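Local atomic coordinates of genome polyprotein (PDB entry 6QWT), a protein that probably catalyses RNA-templated RNA synthesis during viral genome replication, as the 3Dpol polymerase released from the C-terminal end of the picornaviral polyprotein. Residues S1-A5 with A58-D62; T33-L39 with K158-V164; L89-I95 with I184-M188; P149-Y153 with K270-I275; D238-S243 with K290-S295. One frame throughout, in Å; residues are numbered along the deposited sequence.

Interaction 1 of 5, residues S1-A5 with A58-D62; sequences SEILA and AGGGD. Unlike the reference sequence in segment 58-62: A58 (reference Gln).
The backbone of S1 is gripped at both ends by G61. The S1 nitrogen donates to G61 O at 2.9 Å, from above the plane of that carbonyl, and G61 N answers with a 2.7 Å bond to S1 O. Two bonds to one partner leave the terminal residue little freedom to turn. The loop 58-62 bends round this carbonyl, bringing G59 CA to 3.2 Å from S1 O. G59 has a positive phi, and I3 CG2 packs against its CA, which leaves little space for a side chain; at the backbone angles of G61 a CB would press on the preceding carbonyl oxygen, so glycine at 59 and 61 lets the chain curl. S1 OG lies between its own N and carbonyl carbon (chi1 65°), facing A58, and receives a long, weak bond of 3.4 Å from G59 N. Further out, E2 CB rests against D62 CB. Water 1 donates to E2 OE1 and accepts from D62 N, joining the two residues; their carboxylates would probably repel but for K290, which forms a salt bridge with D62 and a long, weak ion pair with E2. A backbone bond between S1 and S239 continues the chain of support inward. This is consistent with the activated state of picornaviral 3D polymerases, in which the processed N-terminus is buried at the base of the fingers.

Interaction 2 of 5, residues T33-L39 with K158-V164; sequences TKEPAVL and KDELRGV
L161 lays its CD2 methyl over the peptide link between E35 and P36, 3.7 Å from P36 N, and its side chain runs beside the P36 ring in the same direction. The two residues form a non-hydrogen-bonded antiparallel pair, and W411 of strand 411-412 touches both. A proline does no harm here, because this position needs no N-H. At the neighbouring hydrogen-bonded pair, E35 N donates to R162 O at 2.9 Å and R162 N to E35 O at 2.7 Å. The ladder is extended by A37 N giving to E160 O (2.8 Å), nearly along the C=O axis, and at its other end by V164 N giving to T33 O.

A37 is small enough to let R162 close in: CB meets R162 CG at 3.5 Å. From there the arginine chain bends at chi2 (-79°) and chi3, and its NH2 reaches K171 O. L39 sends CD1 against the D159 carboxylate, 3.8 Å from D159 CG, the two side chains crossing at about a right angle. That carboxylate is held by S19 OG and K20 N, while E35 forms a salt bridge with R45. G163 stands at the N-cap position of helix 164-168, ending the strand.

By sequence, 158-164 carries the KDELR signature that opens motif F of picornaviral polymerases. Its two-stranded pairing with 33-39, flanked by W411, is consistent with the fingertips that link fingers to thumb and encircle the active site in this family.

Interaction 3 of 5, residues L89-I95 with I184-M188; sequences LTMLEAI and IAGRM
A94 CB sits at the apolar centre, where it packs against M188 CG and R187 CB, each 3.8 Å away. Its small size allows the axes of helix segments 91-95 and 184-188 to approach within 8.6 Å, crossing at 109°. Beside it the thioether of M188 curls under the first turn of the other helix, SD coming 3.8 Å from M91 CA; the bend at chi3 (70°) carries its CE methyl toward M91 N. I184 closes the other flank: its CD1 meets I95 CG1 at 3.7 Å, and its CG2 reaches M91 CG. F124 touches both isoleucines, and Y139 packs on M91.

Polar bonds frame this core. L89 N donates to M188 O at 3.0 Å, lying in the carbonyl plane on a lone pair, and so ties the start of one helix to the end of the other. The side chain of L89 packs over R187 O. T90 and E93 form a capping box: E93 N bonds to T90 OG1, and T90 N to the anti lone pair of E93 OE1, which fixes the first turn. R187 turns its NH2 to D102 O.

Flexible methionines and branched isoleucines thus fill the interface by shape, while the bond from L89 N to M188 O and the capping box set how helix 91-96 begins against its neighbour.

Interaction 4 of 5, residues P149-Y153 with K270-I275; sequences PDYFY and KYVQSI
P149 and Y271 bring their CA atoms to 5.9 Å where the chain entering strand 152-157 passes helix 267-276, a contact carried mainly by side chains. The proline ring lies on the helix surface: CG is 3.4 Å from K270 O, and CB faces Y271 CD1. Its rigid, compact ring suits this close approach, with P149 O resting beside S274 CB. Water 3 bridges the backbone oxygens Y151 O and S274 O.

Small S274 makes room for the Y151 ring. Y151 CG occupies the crowded position between its own N and carbonyl carbon (chi1 60°), which swings the phenol to the helix and brings OH to 2.8 Å from S274 OG. Its proton could serve S274 OG or, more weakly, Y153 OH. S274 OG in turn donates to Y271 O at 2.7 Å, within its own helix, and stands 4.2 Å above the centre of the Y271 ring. This buried hydroxyl is therefore well fixed. Y153 OH meets I275 CG1 at 4.1 Å. The Y271 hydroxyl bonds to A182 O.

The contact joins the helix to the entry of strand 152-157 in the mixed sheet, consistent with the fingers domain of a 3Dpol-type polymerase.

Interaction 5 of 5, residues D238-S243 with K290-S295; sequences DSTIPS and KGGNPS
D238-S243 and K290-S295 meet mainly backbone to backbone, where the end of helix 237-240 lies along the loop between strand 285-290 and helix 298-316. G292 N donates to I241 O at 2.7 Å, in the plane of that carbonyl, and N293 N donates to D238 O at 3.1 Å. Between these bonds G292 CA is pressed to 3.2 Å from D238 O. A side chain would run into that oxygen, so glycine fits, as its positive phi also suggests. G291 likewise takes up backbone angles open chiefly to glycine.

I241 faces the loop, its CB 4.1 Å from G292 CA, and is backed by N304 and V307 of helix 298-316. At one end the D238 carboxylate draws near S295, OD2 lying 3.2 Å from S295 CB. At the other, K290 extends its chain until the bend at chi4 (-70°), and its NZ forms a salt bridge with D64.

By sequence, 238-243 belongs to motif A of viral RNA polymerases and 290-295 leads into the glycine-rich loop of motif B. In related picornaviral enzymes the second aspartate of motif A, probably represented by D238, works with motif B in recognising the ribose of the incoming nucleotide at the palm active site.

Interactions 1 and 5 form one continuous unit, their centres 9 Å apart: E2 O lies near K290 N, and D62 OD1 packs on P242 CA. Interaction 4, centred 13 Å from interaction 5, touches it where Y153 meets P294 and I275 meets N293. Interaction 3 follows, 16 Å from interaction 4, with G186 against the Y271 hydroxyl. Interaction 2 touches none of the others; interaction 5 is closest, centres 24 Å and nearest atoms about 6 Å apart. Along the chain, 1 closes before 3, 4 and 5 open, whereas 2 crosses 1, 3 and 4. S1 and D62 bond to S239 and S243 of motif A, while strand 2-5 pairs with 285-290, leading into motif B, which would couple the N-terminus to both.

Interaction 1 of 5, residues S1-A5 with A58-D62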
# COMPACT_ATOMS: atom_id res chain seq x y z
N SER A 1 -11.15 -2.03 -14.64
CA SER A 1 -10.15 -1.95 -15.69
C SER A 1 -10.61 -2.66 -16.96
O SER A 1 -11.71 -3.20 -17.02
CB SER A 1 -8.82 -2.54 -15.22
OG SER A 1 -8.96 -3.92 -14.97
N GLU A 2 -9.74 -2.67 -17.96
CA GLU A 2 -10.01 -3.29 -19.25
C GLU A 2 -8.77 -4.09 -19.64
O GLU A 2 -7.67 -3.54 -19.68
CB GLU A 2 -10.35 -2.23 -20.30
CG GLU A 2 -10.81 -2.77 -21.64
CD GLU A 2 -11.01 -1.66 -22.66
OE1 GLU A 2 -11.21 -0.50 -22.24
OE2 GLU A 2 -10.95 -1.95 -23.87
N ILE A 3 -8.96 -5.38 -19.91
CA ILE A 3 -7.84 -6.28 -20.15
C ILE A 3 -7.70 -6.53 -21.64
O ILE A 3 -8.68 -6.90 -22.31
CB ILE A 3 -8.03 -7.60 -19.37
CG1 ILE A 3 -7.11 -8.68 -19.91
CG2 ILE A 3 -9.48 -8.04 -19.40
CD1 ILE A 3 -7.06 -9.89 -19.02
N LEU A 4 -6.50 -6.33 -22.16
CA LEU A 4 -6.22 -6.41 -23.59
C LEU A 4 -5.15 -7.46 -23.87
O LEU A 4 -4.43 -7.90 -22.96
CB LEU A 4 -5.75 -5.05 -24.14
CG LEU A 4 -6.52 -3.81 -23.70
CD1 LEU A 4 -5.80 -2.55 -24.16
CD2 LEU A 4 -7.94 -3.85 -24.25
N ALA A 5 -5.05 -7.85 -25.13
CA ALA A 5 -4.04 -8.80 -25.56
C ALA A 5 -2.65 -8.16 -25.51
O ALA A 5 -2.50 -6.94 -25.62
CB ALA A 5 -4.33 -9.31 -26.97
N ALA A 58 -11.37 -7.71 -12.24
CA ALA A 58 -10.74 -7.05 -13.37
C ALA A 58 -11.62 -7.17 -14.61
O ALA A 58 -12.51 -8.02 -14.69
CB ALA A 58 -9.36 -7.64 -13.64
N GLY A 59 -11.36 -6.31 -15.59
CA GLY A 59 -12.12 -6.34 -16.82
C GLY A 59 -13.53 -5.79 -16.74
O GLY A 59 -14.30 -5.97 -17.68
N GLY A 60 -13.89 -5.13 -15.64
CA GLY A 60 -15.22 -4.56 -15.53
C GLY A 60 -15.42 -3.27 -16.31
O GLY A 60 -16.54 -2.76 -16.35
N GLY A 61 -14.36 -2.74 -16.93
CA GLY A 61 -14.47 -1.51 -17.69
C GLY A 61 -13.52 -0.44 -17.21
O GLY A 61 -13.13 -0.41 -16.04
N ASP A 62 -13.14 0.46 -18.12
CA ASP A 62 -12.27 1.59 -17.81
C ASP A 62 -12.96 2.88 -18.22
O ASP A 62 -13.76 2.90 -19.16
CB ASP A 62 -10.92 1.46 -18.52
CG ASP A 62 -9.97 2.60 -18.19
OD1 ASP A 62 -9.85 2.93 -16.99
OD2 ASP A 62 -9.35 3.15 -19.12
O HOH W 1 -13.77 -0.09 -20.94

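Interaction 2 of 5, residues T33-L39 with K158-V164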
# COMPACT_ATOMS: atom_id res chain seq x y z
N THR A 33 -9.40 -18.06 13.12
CA THR A 33 -10.30 -17.33 12.24
C THR A 33 -9.64 -16.96 10.92
O THR A 33 -10.29 -16.34 10.07
CB THR A 33 -10.82 -16.06 12.92
OG1 THR A 33 -9.77 -15.09 13.01
CG2 THR A 33 -11.33 -16.37 14.32
N LYS A 34 -8.37 -17.31 10.73
CA LYS A 34 -7.64 -16.99 9.51
C LYS A 34 -6.79 -18.18 9.11
O LYS A 34 -6.32 -18.94 9.96
CB LYS A 34 -6.74 -15.76 9.69
CG LYS A 34 -7.46 -14.42 9.60
CD LYS A 34 -6.61 -13.32 10.21
CE LYS A 34 -6.82 -11.99 9.50
NZ LYS A 34 -5.92 -10.94 10.05
N GLU A 35 -6.58 -18.32 7.81
CA GLU A 35 -5.78 -19.39 7.23
C GLU A 35 -5.06 -18.84 6.00
O GLU A 35 -5.46 -17.80 5.46
CB GLU A 35 -6.65 -20.60 6.84
CG GLU A 35 -7.15 -21.41 8.03
CD GLU A 35 -8.05 -22.55 7.60
OE1 GLU A 35 -8.04 -22.91 6.40
OE2 GLU A 35 -8.77 -23.10 8.46
N PRO A 36 -4.00 -19.51 5.55
CA PRO A 36 -3.32 -19.06 4.33
C PRO A 36 -4.26 -19.04 3.14
O PRO A 36 -5.10 -19.93 2.98
CB PRO A 36 -2.20 -20.09 4.15
CG PRO A 36 -1.93 -20.60 5.53
CD PRO A 36 -3.27 -20.61 6.21
N ALA A 37 -4.11 -18.02 2.30
CA ALA A 37 -4.98 -17.85 1.14
C ALA A 37 -4.85 -19.04 0.20
O ALA A 37 -3.82 -19.72 0.14
CB ALA A 37 -4.63 -16.57 0.39
N VAL A 38 -5.93 -19.29 -0.55
CA VAL A 38 -5.93 -20.34 -1.56
C VAL A 38 -4.96 -19.96 -2.67
O VAL A 38 -5.10 -18.92 -3.31
CB VAL A 38 -7.35 -20.56 -2.11
CG1 VAL A 38 -7.32 -21.54 -3.28
CG2 VAL A 38 -8.27 -21.07 -1.01
N LEU A 39 -3.97 -20.82 -2.91
CA LEU A 39 -3.05 -20.60 -4.02
C LEU A 39 -3.22 -21.61 -5.15
O LEU A 39 -2.88 -21.29 -6.29
CB LEU A 39 -1.59 -20.63 -3.53
CG LEU A 39 -1.24 -19.64 -2.41
CD1 LEU A 39 0.22 -19.80 -2.00
CD2 LEU A 39 -1.52 -18.20 -2.83
N LYS A 158 -1.14 -13.63 -3.96
CA LYS A 158 -0.48 -13.17 -2.75
C LYS A 158 -0.62 -14.21 -1.65
O LYS A 158 -1.73 -14.49 -1.19
CB LYS A 158 -1.05 -11.82 -2.30
CG LYS A 158 -0.24 -11.20 -1.16
CD LYS A 158 -0.76 -9.85 -0.71
CE LYS A 158 0.41 -8.93 -0.37
NZ LYS A 158 0.22 -7.59 -0.99
N ASP A 159 0.51 -14.76 -1.23
CA ASP A 159 0.57 -15.76 -0.16
C ASP A 159 0.48 -15.03 1.18
O ASP A 159 1.45 -14.39 1.61
CB ASP A 159 1.86 -16.55 -0.29
CG ASP A 159 1.95 -17.73 0.67
OD1 ASP A 159 3.02 -18.37 0.68
OD2 ASP A 159 0.97 -18.02 1.40
N GLU A 160 -0.67 -15.12 1.84
CA GLU A 160 -0.91 -14.36 3.06
C GLU A 160 -2.08 -14.99 3.82
O GLU A 160 -2.88 -15.74 3.25
CB GLU A 160 -1.21 -12.89 2.76
CG GLU A 160 -2.66 -12.65 2.34
CD GLU A 160 -2.88 -11.27 1.73
OE1 GLU A 160 -3.67 -11.17 0.76
OE2 GLU A 160 -2.28 -10.30 2.23
N LEU A 161 -2.17 -14.65 5.11
CA LEU A 161 -3.31 -15.08 5.91
C LEU A 161 -4.57 -14.34 5.47
O LEU A 161 -4.55 -13.14 5.20
CB LEU A 161 -3.06 -14.82 7.40
CG LEU A 161 -2.06 -15.71 8.14
CD1 LEU A 161 -2.02 -15.35 9.61
CD2 LEU A 161 -2.39 -17.19 7.95
N ARG A 162 -5.68 -15.08 5.40
CA ARG A 162 -6.97 -14.51 5.02
C ARG A 162 -8.05 -15.06 5.94
O ARG A 162 -7.91 -16.16 6.50
CB ARG A 162 -7.32 -14.82 3.56
CG ARG A 162 -6.29 -14.32 2.56
CD ARG A 162 -6.45 -12.83 2.31
NE ARG A 162 -7.43 -12.58 1.25
CZ ARG A 162 -8.02 -11.41 1.05
NH1 ARG A 162 -7.74 -10.37 1.84
NH2 ARG A 162 -8.90 -11.27 0.06
N GLY A 163 -9.13 -14.30 6.09
CA GLY A 163 -10.28 -14.80 6.82
C GLY A 163 -10.79 -16.10 6.23
O GLY A 163 -10.71 -16.33 5.02
N VAL A 164 -11.32 -16.96 7.10
CA VAL A 164 -11.75 -18.29 6.67
C VAL A 164 -12.86 -18.19 5.64
O VAL A 164 -13.03 -19.10 4.81
CB VAL A 164 -12.18 -19.14 7.88
CG1 VAL A 164 -10.96 -19.69 8.60
CG2 VAL A 164 -13.06 -18.32 8.82
O HOH W 2 -1.50 -18.06 1.19

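Interaction 3 of 5, residues L89-I95 with I184-M188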
# COMPACT_ATOMS: atom_id res chain seq x y z
N LEU A 89 16.08 12.51 -9.42
CA LEU A 89 17.22 11.95 -8.72
C LEU A 89 18.21 11.38 -9.73
O LEU A 89 17.83 10.87 -10.79
CB LEU A 89 16.80 10.85 -7.75
CG LEU A 89 15.92 11.23 -6.56
CD1 LEU A 89 15.81 10.06 -5.59
CD2 LEU A 89 16.46 12.47 -5.85
N THR A 90 19.50 11.47 -9.39
CA THR A 90 20.51 10.78 -10.17
C THR A 90 20.30 9.27 -10.06
O THR A 90 19.63 8.77 -9.15
CB THR A 90 21.91 11.15 -9.68
OG1 THR A 90 22.13 10.58 -8.38
CG2 THR A 90 22.08 12.66 -9.60
N MET A 91 20.88 8.54 -11.01
CA MET A 91 20.73 7.09 -11.00
C MET A 91 21.34 6.49 -9.73
O MET A 91 20.78 5.55 -9.15
CB MET A 91 21.37 6.47 -12.23
CG MET A 91 21.18 4.97 -12.31
SD MET A 91 21.98 4.22 -13.72
CE MET A 91 21.19 5.08 -15.07
N LEU A 92 22.48 7.02 -9.29
CA LEU A 92 23.11 6.53 -8.08
C LEU A 92 22.29 6.87 -6.84
O LEU A 92 22.20 6.06 -5.90
CB LEU A 92 24.52 7.09 -7.96
CG LEU A 92 25.59 6.36 -8.77
CD1 LEU A 92 26.77 7.27 -9.06
CD2 LEU A 92 26.05 5.11 -8.03
N GLU A 93 21.68 8.05 -6.82
CA GLU A 93 20.80 8.40 -5.71
C GLU A 93 19.56 7.51 -5.68
O GLU A 93 19.12 7.09 -4.61
CB GLU A 93 20.39 9.87 -5.79
CG GLU A 93 21.40 10.83 -5.18
CD GLU A 93 21.08 12.29 -5.48
OE1 GLU A 93 20.52 12.57 -6.56
OE2 GLU A 93 21.38 13.15 -4.62
N ALA A 94 19.00 7.21 -6.85
CA ALA A 94 17.83 6.35 -6.90
C ALA A 94 18.15 4.94 -6.41
O ALA A 94 17.27 4.26 -5.86
CB ALA A 94 17.27 6.30 -8.33
N ILE A 95 19.39 4.50 -6.58
CA ILE A 95 19.78 3.17 -6.13
C ILE A 95 20.12 3.17 -4.64
O ILE A 95 19.61 2.35 -3.87
CB ILE A 95 20.97 2.65 -6.97
CG1 ILE A 95 20.52 2.37 -8.40
CG2 ILE A 95 21.57 1.40 -6.33
CD1 ILE A 95 21.66 2.15 -9.36
N ILE A 184 14.13 1.67 -10.88
CA ILE A 184 15.17 2.69 -10.76
C ILE A 184 14.86 3.89 -11.65
O ILE A 184 15.05 5.04 -11.25
CB ILE A 184 16.55 2.07 -11.09
CG1 ILE A 184 16.92 1.03 -10.03
CG2 ILE A 184 17.61 3.15 -11.15
CD1 ILE A 184 18.16 0.24 -10.37
N ALA A 185 14.35 3.64 -12.86
CA ALA A 185 13.92 4.75 -13.72
C ALA A 185 12.79 5.54 -13.07
O ALA A 185 12.76 6.77 -13.15
CB ALA A 185 13.50 4.22 -15.09
N GLY A 186 11.86 4.84 -12.42
CA GLY A 186 10.77 5.53 -11.75
C GLY A 186 11.24 6.33 -10.55
O GLY A 186 10.76 7.44 -10.30
N ARG A 187 12.18 5.79 -9.78
CA ARG A 187 12.76 6.53 -8.67
C ARG A 187 13.61 7.70 -9.16
O ARG A 187 13.84 8.65 -8.39
CB ARG A 187 13.60 5.61 -7.78
CG ARG A 187 12.81 4.50 -7.12
CD ARG A 187 13.72 3.57 -6.33
NE ARG A 187 13.44 3.66 -4.90
CZ ARG A 187 14.31 4.10 -3.99
NH1 ARG A 187 15.52 4.50 -4.37
NH2 ARG A 187 13.96 4.15 -2.72
N MET A 188 14.08 7.66 -10.40
CA MET A 188 14.77 8.82 -10.94
C MET A 188 13.78 9.93 -11.29
O MET A 188 13.92 11.07 -10.84
CB MET A 188 15.60 8.42 -12.17
CG MET A 188 16.84 7.61 -11.83
SD MET A 188 17.66 6.95 -13.29
CE MET A 188 18.32 8.45 -14.03

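Interaction 4 of 5, residues P149-Y153 with K270-I275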
# COMPACT_ATOMS: atom_id res chain seq x y z
N PRO A 149 9.40 3.47 -21.64
CA PRO A 149 9.08 2.61 -20.50
C PRO A 149 8.25 1.39 -20.89
O PRO A 149 7.04 1.36 -20.66
CB PRO A 149 8.32 3.54 -19.55
CG PRO A 149 7.71 4.57 -20.45
CD PRO A 149 8.68 4.76 -21.59
N ASP A 150 8.90 0.39 -21.47
CA ASP A 150 8.26 -0.82 -21.98
C ASP A 150 8.74 -2.00 -21.13
O ASP A 150 9.86 -2.49 -21.31
CB ASP A 150 8.61 -1.01 -23.46
CG ASP A 150 7.86 -2.17 -24.10
OD1 ASP A 150 6.94 -2.73 -23.46
OD2 ASP A 150 8.20 -2.53 -25.25
N TYR A 151 7.90 -2.46 -20.22
CA TYR A 151 8.32 -3.46 -19.25
C TYR A 151 7.10 -4.23 -18.76
O TYR A 151 5.95 -3.82 -18.95
CB TYR A 151 9.07 -2.82 -18.08
CG TYR A 151 8.26 -1.80 -17.31
CD1 TYR A 151 7.47 -2.19 -16.24
CD2 TYR A 151 8.28 -0.46 -17.66
CE1 TYR A 151 6.72 -1.26 -15.53
CE2 TYR A 151 7.53 0.47 -16.96
CZ TYR A 151 6.75 0.06 -15.90
OH TYR A 151 6.00 0.98 -15.20
N PHE A 152 7.37 -5.36 -18.09
CA PHE A 152 6.34 -6.28 -17.63
C PHE A 152 6.28 -6.29 -16.10
O PHE A 152 7.32 -6.35 -15.44
CB PHE A 152 6.63 -7.71 -18.11
CG PHE A 152 6.30 -7.94 -19.56
CD1 PHE A 152 5.01 -8.27 -19.95
CD2 PHE A 152 7.29 -7.86 -20.53
CE1 PHE A 152 4.71 -8.50 -21.28
CE2 PHE A 152 6.99 -8.08 -21.86
CZ PHE A 152 5.70 -8.40 -22.24
N TYR A 153 5.07 -6.23 -15.56
CA TYR A 153 4.84 -6.59 -14.17
C TYR A 153 4.69 -8.11 -14.07
O TYR A 153 3.97 -8.71 -14.87
CB TYR A 153 3.59 -5.91 -13.62
CG TYR A 153 3.73 -4.42 -13.37
CD1 TYR A 153 4.08 -3.93 -12.12
CD2 TYR A 153 3.49 -3.50 -14.39
CE1 TYR A 153 4.20 -2.56 -11.89
CE2 TYR A 153 3.61 -2.14 -14.17
CZ TYR A 153 3.96 -1.67 -12.92
OH TYR A 153 4.08 -0.32 -12.72
N LYS A 270 4.88 9.64 -20.18
CA LYS A 270 5.07 8.31 -20.75
C LYS A 270 5.23 7.26 -19.65
O LYS A 270 4.74 6.14 -19.78
CB LYS A 270 6.27 8.30 -21.69
CG LYS A 270 6.00 9.00 -23.02
CD LYS A 270 5.45 8.04 -24.06
CE LYS A 270 4.94 8.76 -25.30
NZ LYS A 270 3.46 8.95 -25.28
N TYR A 271 5.92 7.61 -18.56
CA TYR A 271 6.05 6.64 -17.47
C TYR A 271 4.71 6.41 -16.78
O TYR A 271 4.39 5.28 -16.40
CB TYR A 271 7.09 7.10 -16.46
CG TYR A 271 7.50 6.00 -15.50
CD1 TYR A 271 8.61 5.21 -15.75
CD2 TYR A 271 6.75 5.73 -14.36
CE1 TYR A 271 8.98 4.19 -14.88
CE2 TYR A 271 7.10 4.72 -13.49
CZ TYR A 271 8.22 3.95 -13.75
OH TYR A 271 8.58 2.94 -12.88
N VAL A 272 3.92 7.47 -16.60
CA VAL A 272 2.60 7.29 -16.00
C VAL A 272 1.71 6.46 -16.92
O VAL A 272 0.88 5.67 -16.45
CB VAL A 272 1.97 8.66 -15.68
CG1 VAL A 272 0.55 8.50 -15.16
CG2 VAL A 272 2.83 9.39 -14.66
N GLN A 273 1.89 6.58 -18.24
CA GLN A 273 1.14 5.73 -19.15
C GLN A 273 1.49 4.26 -18.95
O GLN A 273 0.61 3.39 -19.02
CB GLN A 273 1.39 6.14 -20.60
CG GLN A 273 0.56 5.33 -21.60
CD GLN A 273 0.70 5.80 -23.03
OE1 GLN A 273 1.79 6.11 -23.49
NE2 GLN A 273 -0.42 5.86 -23.74
N SER A 274 2.76 3.96 -18.68
CA SER A 274 3.16 2.59 -18.39
C SER A 274 2.57 2.07 -17.08
O SER A 274 2.72 0.88 -16.78
CB SER A 274 4.69 2.47 -18.36
OG SER A 274 5.21 2.82 -17.09
N ILE A 275 1.91 2.93 -16.31
CA ILE A 275 1.25 2.53 -15.08
C ILE A 275 -0.23 2.23 -15.31
O ILE A 275 -0.73 1.21 -14.83
CB ILE A 275 1.43 3.62 -14.00
CG1 ILE A 275 2.83 3.53 -13.40
CG2 ILE A 275 0.38 3.49 -12.91
CD1 ILE A 275 3.22 4.74 -12.58
O HOH W 3 3.97 -1.69 -17.90

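Interaction 5 of 5, residues D238-S243 with K290-S295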
# COMPACT_ATOMS: atom_id res chain seq x y z
N ASP A 238 -7.41 -1.43 -6.88
CA ASP A 238 -6.35 -1.55 -7.88
C ASP A 238 -6.88 -1.90 -9.26
O ASP A 238 -6.12 -1.80 -10.23
CB ASP A 238 -5.34 -2.60 -7.43
CG ASP A 238 -4.75 -2.30 -6.06
OD1 ASP A 238 -4.23 -1.17 -5.88
OD2 ASP A 238 -4.83 -3.17 -5.17
N SER A 239 -8.14 -2.30 -9.38
CA SER A 239 -8.75 -2.56 -10.68
C SER A 239 -9.70 -1.46 -11.13
O SER A 239 -9.85 -1.25 -12.34
CB SER A 239 -9.51 -3.90 -10.65
OG SER A 239 -8.62 -4.99 -10.55
N THR A 240 -10.32 -0.74 -10.20
CA THR A 240 -11.38 0.20 -10.52
C THR A 240 -10.88 1.62 -10.79
O THR A 240 -11.68 2.46 -11.22
CB THR A 240 -12.41 0.23 -9.39
OG1 THR A 240 -11.75 0.44 -8.14
CG2 THR A 240 -13.17 -1.09 -9.34
N ILE A 241 -9.61 1.90 -10.54
CA ILE A 241 -9.08 3.25 -10.78
C ILE A 241 -9.12 3.52 -12.28
O ILE A 241 -8.54 2.76 -13.07
CB ILE A 241 -7.66 3.40 -10.23
CG1 ILE A 241 -7.68 3.52 -8.70
CG2 ILE A 241 -7.00 4.63 -10.83
CD1 ILE A 241 -6.33 3.28 -8.07
N PRO A 242 -9.78 4.58 -12.71
CA PRO A 242 -9.87 4.87 -14.15
C PRO A 242 -8.60 5.51 -14.69
O PRO A 242 -7.89 6.23 -13.98
CB PRO A 242 -11.06 5.82 -14.25
CG PRO A 242 -11.13 6.48 -12.93
CD PRO A 242 -10.64 5.48 -11.92
N SER A 243 -8.33 5.23 -15.96
CA SER A 243 -7.15 5.78 -16.63
C SER A 243 -7.11 7.30 -16.54
O SER A 243 -6.04 7.89 -16.39
CB SER A 243 -7.13 5.34 -18.10
OG SER A 243 -6.60 4.04 -18.23
N LYS A 290 -5.70 -1.97 -19.09
CA LYS A 290 -6.04 -0.57 -19.35
C LYS A 290 -6.87 -0.08 -18.16
O LYS A 290 -7.99 -0.54 -17.95
CB LYS A 290 -6.81 -0.43 -20.66
CG LYS A 290 -7.18 1.00 -21.02
CD LYS A 290 -7.83 1.06 -22.40
CE LYS A 290 -8.35 2.45 -22.72
NZ LYS A 290 -9.53 2.82 -21.89
N GLY A 291 -6.30 0.85 -17.39
CA GLY A 291 -6.88 1.25 -16.13
C GLY A 291 -6.30 0.48 -14.96
O GLY A 291 -5.61 -0.53 -15.12
N GLY A 292 -6.58 0.97 -13.75
CA GLY A 292 -6.02 0.39 -12.54
C GLY A 292 -4.52 0.62 -12.45
O GLY A 292 -3.91 1.31 -13.26
N ASN A 293 -3.91 0.01 -11.43
CA ASN A 293 -2.46 0.09 -11.20
C ASN A 293 -2.07 -1.22 -10.52
O ASN A 293 -2.80 -1.68 -9.63
CB ASN A 293 -2.10 1.30 -10.31
CG ASN A 293 -0.57 1.55 -10.18
OD1 ASN A 293 0.25 0.78 -10.64
ND2 ASN A 293 -0.22 2.66 -9.54
N PRO A 294 -0.98 -1.87 -10.95
CA PRO A 294 -0.42 -2.96 -10.15
C PRO A 294 -0.27 -2.59 -8.68
O PRO A 294 0.24 -1.53 -8.34
CB PRO A 294 0.95 -3.19 -10.80
CG PRO A 294 0.72 -2.87 -12.23
CD PRO A 294 -0.31 -1.77 -12.26
N SER A 295 -0.69 -3.51 -7.82
CA SER A 295 -0.68 -3.31 -6.38
C SER A 295 0.65 -3.76 -5.78
O SER A 295 1.02 -4.93 -5.89
CB SER A 295 -1.83 -4.07 -5.73
OG SER A 295 -2.09 -5.29 -6.42